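Leucine--trna ligase (Agrobacterium radiobacter, PDB 5AH5) probably charges tRNA(Leu) with leucine at the expense of ATP, as a class I aminoacyl-tRNA synthetase, and confers resistance to the toxic moiety of agrocin 84. Local coordinates at residues I193-L204 / I535-D546. Residues are numbered along the deposited sequence; the frame is centred on the assembly and turned at random.
Sequences IRSYADRLLDDL and IYSRFITKVLHD
Y196 lies against F539, K542, V543 and D546 of helix 535-546. CB sits beside F539 CD1 and CE1. From CG to CD1 the ring face takes the edge of F539, Y196 CD1 lying 3.7 Å from F539 CE1, in a T-shaped pair with planes at 77°. V543 CG2 makes a CH-pi contact farther out, 4.0 Å from the ring centroid, while K542 CB comes up at the ring edge near CD2 and CE2. At the tip, Y196 OH donates to D546 OD2 over 2.5 Å, on the anti side of the carboxylate. R199 NH2 meets the syn side of D546 OD2 in a salt bridge modelled rather short, at the exposed end of the contact.

I193 CG1 covers one face of F539, 3.6 Å from the ring centroid, brought there by a chi1 of -163° that sets CG1 anti to the backbone N. The two segments, 331 residues apart at their closest ends, join separate pieces of the class I synthetase catalytic region, with the editing domain inserted between them. Helix 533-546 follows strand 520-524 of the parallel Rossmann-type sheet and leads on to strand 556-560; the axes of 197-202 and 535-546 run at 118° to each other.

Toward D203 and L204 the residues across are K542 and R538. K542 reaches past R199 with an extended chain that bends only at its last torsion, and K542 NZ meets the anti lone pair of D203 OD2 at 2.8 Å; D553 and E554 are further salt-bridge partners of this amine. R538, which also pairs with E554, clasps L200 O end-on through NH1 and NH2, both at 3.2 Å, the acceptor lying in the guanidinium plane. L200 CD2 and L204 CD2 cover opposite faces of that group.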
ATOM      1  N   ILE B 193       9.242 -14.153  11.004  1.00 38.75           N
ATOM      2  CA  ILE B 193       9.470 -12.751  10.619  1.00 37.10           C
ATOM      3  C   ILE B 193      10.457 -11.997  11.553  1.00 39.57           C
ATOM      4  O   ILE B 193      11.180 -11.076  11.111  1.00 43.57           O
ATOM      5  CB  ILE B 193       8.119 -12.039  10.493  1.00 37.68           C
ATOM      6  CG1 ILE B 193       8.223 -10.713   9.708  1.00 35.41           C
ATOM      7  CG2 ILE B 193       7.471 -11.843  11.856  1.00 39.70           C
ATOM      8  CD1 ILE B 193       6.851 -10.114   9.450  1.00 33.97           C
ATOM      9  N   ARG B 194      10.514 -12.395  12.821  1.00 38.63           N
ATOM     10  CA  ARG B 194      11.477 -11.815  13.772  1.00 38.23           C
ATOM     11  C   ARG B 194      12.909 -11.886  13.277  1.00 37.85           C
ATOM     12  O   ARG B 194      13.654 -10.938  13.463  1.00 41.21           O
ATOM     13  CB  ARG B 194      11.341 -12.382  15.193  1.00 36.80           C
ATOM     14  CG  ARG B 194      10.149 -11.822  15.947  1.00 39.96           C
ATOM     15  CD  ARG B 194       9.864 -12.533  17.274  1.00 40.49           C
ATOM     16  NE  ARG B 194      10.926 -12.277  18.225  1.00 40.72           N
ATOM     17  CZ  ARG B 194      11.031 -11.217  19.029  1.00 42.87           C
ATOM     18  NH1 ARG B 194      10.121 -10.251  19.075  1.00 41.50           N
ATOM     19  NH2 ARG B 194      12.076 -11.133  19.832  1.00 44.14           N
ATOM     20  N   SER B 195      13.278 -12.957  12.596  1.00 40.40           N
ATOM     21  CA  SER B 195      14.654 -13.125  12.124  1.00 40.62           C
ATOM     22  C   SER B 195      15.001 -12.169  10.974  1.00 40.46           C
ATOM     23  O   SER B 195      16.166 -11.995  10.647  1.00 39.50           O
ATOM     24  CB  SER B 195      14.903 -14.590  11.695  1.00 41.50           C
ATOM     25  OG  SER B 195      14.091 -14.957  10.568  1.00 41.13           O
ATOM     26  N   TYR B 196      13.980 -11.617  10.332  1.00 37.88           N
ATOM     27  CA  TYR B 196      14.133 -10.593   9.319  1.00 38.74           C
ATOM     28  C   TYR B 196      13.862  -9.184   9.827  1.00 37.18           C
ATOM     29  O   TYR B 196      13.900  -8.241   9.050  1.00 36.43           O
ATOM     30  CB  TYR B 196      13.184 -10.867   8.158  1.00 35.18           C
ATOM     31  CG  TYR B 196      13.694 -11.941   7.255  1.00 39.35           C
ATOM     32  CD1 TYR B 196      13.841 -13.258   7.712  1.00 36.66           C
ATOM     33  CD2 TYR B 196      14.047 -11.655   5.942  1.00 36.58           C
ATOM     34  CE1 TYR B 196      14.321 -14.251   6.881  1.00 37.84           C
ATOM     35  CE2 TYR B 196      14.510 -12.638   5.108  1.00 38.52           C
ATOM     36  CZ  TYR B 196      14.636 -13.944   5.581  1.00 37.89           C
ATOM     37  OH  TYR B 196      15.111 -14.899   4.722  1.00 34.78           O
ATOM     38  N   ALA B 197      13.602  -9.028  11.111  1.00 37.11           N
ATOM     39  CA  ALA B 197      13.105  -7.760  11.625  1.00 39.92           C
ATOM     40  C   ALA B 197      14.110  -6.618  11.474  1.00 40.09           C
ATOM     41  O   ALA B 197      13.708  -5.479  11.233  1.00 42.54           O
ATOM     42  CB  ALA B 197      12.691  -7.886  13.077  1.00 42.15           C
ATOM     43  N   ASP B 198      15.388  -6.919  11.641  1.00 34.48           N
ATOM     44  CA  ASP B 198      16.428  -5.939  11.412  1.00 42.09           C
ATOM     45  C   ASP B 198      16.464  -5.408   9.968  1.00 43.08           C
ATOM     46  O   ASP B 198      16.608  -4.219   9.753  1.00 46.21           O
ATOM     47  CB  ASP B 198      17.810  -6.525  11.764  1.00 45.38           C
ATOM     48  CG  ASP B 198      18.129  -6.459  13.258  1.00 43.21           C
ATOM     49  OD1 ASP B 198      17.454  -5.746  14.045  1.00 46.45           O
ATOM     50  OD2 ASP B 198      19.118  -7.107  13.623  1.00 48.30           O
ATOM     51  N   ARG B 199      16.373  -6.299   8.990  1.00 41.31           N
ATOM     52  CA  ARG B 199      16.308  -5.888   7.610  1.00 41.68           C
ATOM     53  C   ARG B 199      15.047  -5.142   7.207  1.00 42.78           C
ATOM     54  O   ARG B 199      15.115  -4.253   6.354  1.00 39.37           O
ATOM     55  CB  ARG B 199      16.398  -7.075   6.734  1.00 44.28           C
ATOM     56  CG  ARG B 199      17.768  -7.677   6.641  1.00 47.65           C
ATOM     57  CD  ARG B 199      17.851  -8.318   5.277  1.00 50.41           C
ATOM     58  NE  ARG B 199      17.907  -9.727   5.331  1.00 52.49           N
ATOM     59  CZ  ARG B 199      17.622 -10.531   4.314  1.00 55.66           C
ATOM     60  NH1 ARG B 199      17.157 -10.083   3.137  1.00 46.79           N
ATOM     61  NH2 ARG B 199      17.761 -11.836   4.527  1.00 56.09           N
ATOM     62  N   LEU B 200      13.911  -5.544   7.769  1.00 38.46           N
ATOM     63  CA  LEU B 200      12.667  -4.825   7.603  1.00 37.42           C
ATOM     64  C   LEU B 200      12.776  -3.380   8.153  1.00 39.30           C
ATOM     65  O   LEU B 200      12.282  -2.431   7.550  1.00 42.41           O
ATOM     66  CB  LEU B 200      11.526  -5.570   8.323  1.00 36.86           C
ATOM     67  CG  LEU B 200      11.098  -6.890   7.671  1.00 41.62           C
ATOM     68  CD1 LEU B 200      10.137  -7.652   8.596  1.00 40.93           C
ATOM     69  CD2 LEU B 200      10.503  -6.649   6.270  1.00 38.06           C
ATOM     70  N   LEU B 201      13.426  -3.230   9.291  1.00 41.27           N
ATOM     71  CA  LEU B 201      13.557  -1.943   9.947  1.00 46.55           C
ATOM     72  C   LEU B 201      14.586  -1.063   9.215  1.00 48.33           C
ATOM     73  O   LEU B 201      14.253   0.017   8.785  1.00 42.48           O
ATOM     74  CB  LEU B 201      13.956  -2.166  11.408  1.00 53.02           C
ATOM     75  CG  LEU B 201      14.056  -0.959  12.318  1.00 62.14           C
ATOM     76  CD1 LEU B 201      12.801  -0.088  12.244  1.00 62.14           C
ATOM     77  CD2 LEU B 201      14.316  -1.433  13.738  1.00 63.12           C
ATOM     78  N   ASP B 202      15.807  -1.561   9.018  1.00 47.95           N
ATOM     79  CA  ASP B 202      16.862  -0.788   8.350  1.00 45.66           C
ATOM     80  C   ASP B 202      16.611  -0.477   6.853  1.00 48.41           C
ATOM     81  O   ASP B 202      17.080   0.572   6.353  1.00 44.80           O
ATOM     82  CB  ASP B 202      18.224  -1.485   8.509  1.00 48.37           C
ATOM     83  CG  ASP B 202      18.630  -1.724  10.004  1.00 51.06           C
ATOM     84  OD1 ASP B 202      18.011  -1.140  10.924  1.00 49.12           O
ATOM     85  OD2 ASP B 202      19.573  -2.527  10.241  1.00 55.65           O
ATOM     86  N   ASP B 203      15.924  -1.371   6.121  1.00 40.98           N
ATOM     87  CA  ASP B 203      15.683  -1.133   4.701  1.00 40.01           C
ATOM     88  C   ASP B 203      14.595  -0.094   4.461  1.00 36.75           C
ATOM     89  O   ASP B 203      14.469   0.369   3.340  1.00 40.50           O
ATOM     90  CB  ASP B 203      15.383  -2.416   3.905  1.00 42.11           C
ATOM     91  CG  ASP B 203      16.522  -3.432   3.951  1.00 52.52           C
ATOM     92  OD1 ASP B 203      17.663  -3.069   4.351  1.00 52.12           O
ATOM     93  OD2 ASP B 203      16.262  -4.622   3.595  1.00 51.86           O
ATOM     94  N   LEU B 204      13.829   0.290   5.490  1.00 37.80           N
ATOM     95  CA  LEU B 204      12.979   1.483   5.412  1.00 40.79           C
ATOM     96  C   LEU B 204      13.716   2.771   4.997  1.00 44.98           C
ATOM     97  O   LEU B 204      13.128   3.614   4.301  1.00 41.61           O
ATOM     98  CB  LEU B 204      12.259   1.755   6.725  1.00 40.48           C
ATOM     99  CG  LEU B 204      11.186   0.701   7.059  1.00 38.91           C
ATOM    100  CD1 LEU B 204      10.848   0.763   8.519  1.00 42.27           C
ATOM    101  CD2 LEU B 204       9.954   0.865   6.231  1.00 40.12           C
ATOM    102  N   ILE B 535       3.592  -4.877   5.601  1.00 26.00           N
ATOM    103  CA  ILE B 535       4.681  -5.558   6.328  1.00 29.80           C
ATOM    104  C   ILE B 535       4.924  -6.926   5.726  1.00 28.68           C
ATOM    105  O   ILE B 535       6.038  -7.278   5.437  1.00 32.26           O
ATOM    106  CB  ILE B 535       4.344  -5.813   7.793  1.00 36.45           C
ATOM    107  CG1 ILE B 535       4.407  -4.514   8.567  1.00 42.74           C
ATOM    108  CG2 ILE B 535       5.344  -6.808   8.418  1.00 42.85           C
ATOM    109  CD1 ILE B 535       5.809  -4.063   8.906  1.00 46.86           C
ATOM    110  N   TYR B 536       3.869  -7.743   5.640  1.00 29.27           N
ATOM    111  CA  TYR B 536       4.063  -9.149   5.209  1.00 28.54           C
ATOM    112  C   TYR B 536       4.719  -9.304   3.809  1.00 27.78           C
ATOM    113  O   TYR B 536       5.586 -10.125   3.620  1.00 28.83           O
ATOM    114  CB  TYR B 536       2.719  -9.852   5.203  1.00 29.42           C
ATOM    115  CG  TYR B 536       2.014  -9.993   6.546  1.00 25.82           C
ATOM    116  CD1 TYR B 536       2.679 -10.433   7.681  1.00 29.72           C
ATOM    117  CD2 TYR B 536       0.693  -9.693   6.655  1.00 27.30           C
ATOM    118  CE1 TYR B 536       2.014 -10.545   8.918  1.00 30.92           C
ATOM    119  CE2 TYR B 536      -0.005  -9.857   7.851  1.00 29.80           C
ATOM    120  CZ  TYR B 536       0.654 -10.274   8.973  1.00 29.82           C
ATOM    121  OH  TYR B 536      -0.086 -10.375  10.107  1.00 33.01           O
ATOM    122  N   SER B 537       4.223  -8.542   2.830  1.00 31.55           N
ATOM    123  CA  SER B 537       4.768  -8.471   1.457  1.00 30.96           C
ATOM    124  C   SER B 537       6.256  -8.095   1.424  1.00 33.08           C
ATOM    125  O   SER B 537       7.042  -8.683   0.648  1.00 27.73           O
ATOM    126  CB  SER B 537       3.948  -7.461   0.622  1.00 34.84           C
ATOM    127  OG  SER B 537       4.064  -6.139   1.150  1.00 31.38           O
ATOM    128  N   ARG B 538       6.667  -7.127   2.255  1.00 30.60           N
ATOM    129  CA  ARG B 538       8.090  -6.824   2.304  1.00 31.60           C
ATOM    130  C   ARG B 538       8.836  -8.022   2.897  1.00 31.69           C
ATOM    131  O   ARG B 538       9.899  -8.399   2.406  1.00 29.53           O
ATOM    132  CB  ARG B 538       8.388  -5.546   3.081  1.00 29.77           C
ATOM    133  CG  ARG B 538       7.779  -4.293   2.456  1.00 30.00           C
ATOM    134  CD  ARG B 538       8.053  -3.079   3.365  1.00 32.18           C
ATOM    135  NE  ARG B 538       9.516  -2.943   3.475  1.00 31.83           N
ATOM    136  CZ  ARG B 538      10.234  -2.845   4.596  1.00 33.45           C
ATOM    137  NH1 ARG B 538       9.676  -2.723   5.799  1.00 35.65           N
ATOM    138  NH2 ARG B 538      11.559  -2.814   4.490  1.00 36.39           N
ATOM    139  N   PHE B 539       8.274  -8.635   3.932  1.00 30.40           N
ATOM    140  CA  PHE B 539       8.931  -9.778   4.564  1.00 31.54           C
ATOM    141  C   PHE B 539       9.088 -10.967   3.581  1.00 30.76           C
ATOM    142  O   PHE B 539      10.161 -11.556   3.440  1.00 29.60           O
ATOM    143  CB  PHE B 539       8.155 -10.201   5.824  1.00 35.58           C
ATOM    144  CG  PHE B 539       8.506 -11.573   6.330  1.00 34.69           C
ATOM    145  CD1 PHE B 539       9.820 -11.916   6.597  1.00 36.50           C
ATOM    146  CD2 PHE B 539       7.515 -12.520   6.550  1.00 39.89           C
ATOM    147  CE1 PHE B 539      10.157 -13.173   7.082  1.00 40.18           C
ATOM    148  CE2 PHE B 539       7.840 -13.797   7.014  1.00 39.67           C
ATOM    149  CZ  PHE B 539       9.163 -14.118   7.286  1.00 37.36           C
ATOM    150  N   ILE B 540       8.040 -11.265   2.849  1.00 27.61           N
ATOM    151  CA  ILE B 540       8.049 -12.480   2.010  1.00 31.23           C
ATOM    152  C   ILE B 540       8.934 -12.228   0.797  1.00 28.53           C
ATOM    153  O   ILE B 540       9.537 -13.177   0.277  1.00 27.41           O
ATOM    154  CB  ILE B 540       6.604 -12.975   1.690  1.00 28.78           C
ATOM    155  CG1 ILE B 540       6.001 -13.620   2.944  1.00 32.36           C
ATOM    156  CG2 ILE B 540       6.495 -13.930   0.510  1.00 27.25           C
ATOM    157  CD1 ILE B 540       6.761 -14.791   3.496  1.00 34.13           C
ATOM    158  N   THR B 541       9.086 -10.951   0.399  1.00 27.15           N
ATOM    159  CA  THR B 541       9.970 -10.620  -0.731  1.00 25.44           C
ATOM    160  C   THR B 541      11.425 -10.901  -0.378  1.00 27.09           C
ATOM    161  O   THR B 541      12.162 -11.535  -1.137  1.00 29.54           O
ATOM    162  CB  THR B 541       9.678  -9.206  -1.241  1.00 29.62           C
ATOM    163  OG1 THR B 541       8.324  -9.183  -1.749  1.00 28.70           O
ATOM    164  CG2 THR B 541      10.672  -8.798  -2.386  1.00 28.94           C
ATOM    165  N   LYS B 542      11.808 -10.543   0.835  1.00 29.32           N
ATOM    166  CA  LYS B 542      13.152 -10.815   1.313  1.00 31.22           C
ATOM    167  C   LYS B 542      13.400 -12.311   1.451  1.00 33.06           C
ATOM    168  O   LYS B 542      14.443 -12.818   1.087  1.00 42.24           O
ATOM    169  CB  LYS B 542      13.357 -10.085   2.646  1.00 31.78           C
ATOM    170  CG  LYS B 542      13.225  -8.549   2.474  1.00 32.16           C
ATOM    171  CD  LYS B 542      13.634  -7.794   3.698  1.00 34.35           C
ATOM    172  CE  LYS B 542      13.409  -6.278   3.585  1.00 38.74           C
ATOM    173  NZ  LYS B 542      14.022  -5.678   2.356  1.00 40.03           N
ATOM    174  N   VAL B 543      12.436 -13.019   1.991  1.00 33.31           N
ATOM    175  CA  VAL B 543      12.532 -14.472   2.114  1.00 34.80           C
ATOM    176  C   VAL B 543      12.739 -15.082   0.724  1.00 31.26           C
ATOM    177  O   VAL B 543      13.679 -15.831   0.533  1.00 32.80           O
ATOM    178  CB  VAL B 543      11.290 -15.080   2.832  1.00 32.25           C
ATOM    179  CG1 VAL B 543      11.314 -16.600   2.739  1.00 37.76           C
ATOM    180  CG2 VAL B 543      11.274 -14.665   4.269  1.00 31.00           C
ATOM    181  N   LEU B 544      11.888 -14.728  -0.244  1.00 28.12           N
ATOM    182  CA  LEU B 544      11.992 -15.303  -1.559  1.00 30.24           C
ATOM    183  C   LEU B 544      13.261 -14.886  -2.287  1.00 34.62           C
ATOM    184  O   LEU B 544      13.797 -15.652  -3.111  1.00 32.91           O
ATOM    185  CB  LEU B 544      10.731 -14.986  -2.426  1.00 33.59           C
ATOM    186  CG  LEU B 544       9.392 -15.519  -1.889  1.00 32.96           C
ATOM    187  CD1 LEU B 544       8.214 -14.918  -2.658  1.00 34.69           C
ATOM    188  CD2 LEU B 544       9.355 -17.051  -1.922  1.00 35.90           C
ATOM    189  N   HIS B 545      13.736 -13.681  -2.001  1.00 36.26           N
ATOM    190  CA  HIS B 545      15.037 -13.209  -2.496  1.00 37.17           C
ATOM    191  C   HIS B 545      16.131 -14.141  -1.969  1.00 35.11           C
ATOM    192  O   HIS B 545      16.778 -14.856  -2.749  1.00 32.05           O
ATOM    193  CB  HIS B 545      15.260 -11.750  -2.069  1.00 38.29           C
ATOM    194  CG  HIS B 545      16.581 -11.174  -2.461  1.00 41.90           C
ATOM    195  ND1 HIS B 545      17.148 -10.118  -1.786  1.00 50.59           N
ATOM    196  CD2 HIS B 545      17.441 -11.482  -3.456  1.00 45.31           C
ATOM    197  CE1 HIS B 545      18.298  -9.797  -2.350  1.00 49.84           C
ATOM    198  NE2 HIS B 545      18.494 -10.605  -3.370  1.00 45.33           N
ATOM    199  N   ASP B 546      16.244 -14.245  -0.660  1.00 35.53           N
ATOM    200  CA  ASP B 546      17.250 -15.140  -0.074  1.00 38.30           C
ATOM    201  C   ASP B 546      17.161 -16.587  -0.590  1.00 41.56           C
ATOM    202  O   ASP B 546      18.183 -17.231  -0.722  1.00 47.11           O
ATOM    203  CB  ASP B 546      17.146 -15.212   1.442  1.00 35.57           C
ATOM    204  CG  ASP B 546      17.299 -13.900   2.111  1.00 36.81           C
ATOM    205  OD1 ASP B 546      17.780 -12.896   1.512  1.00 38.84           O
ATOM    206  OD2 ASP B 546      16.893 -13.850   3.292  1.00 42.23           O
TER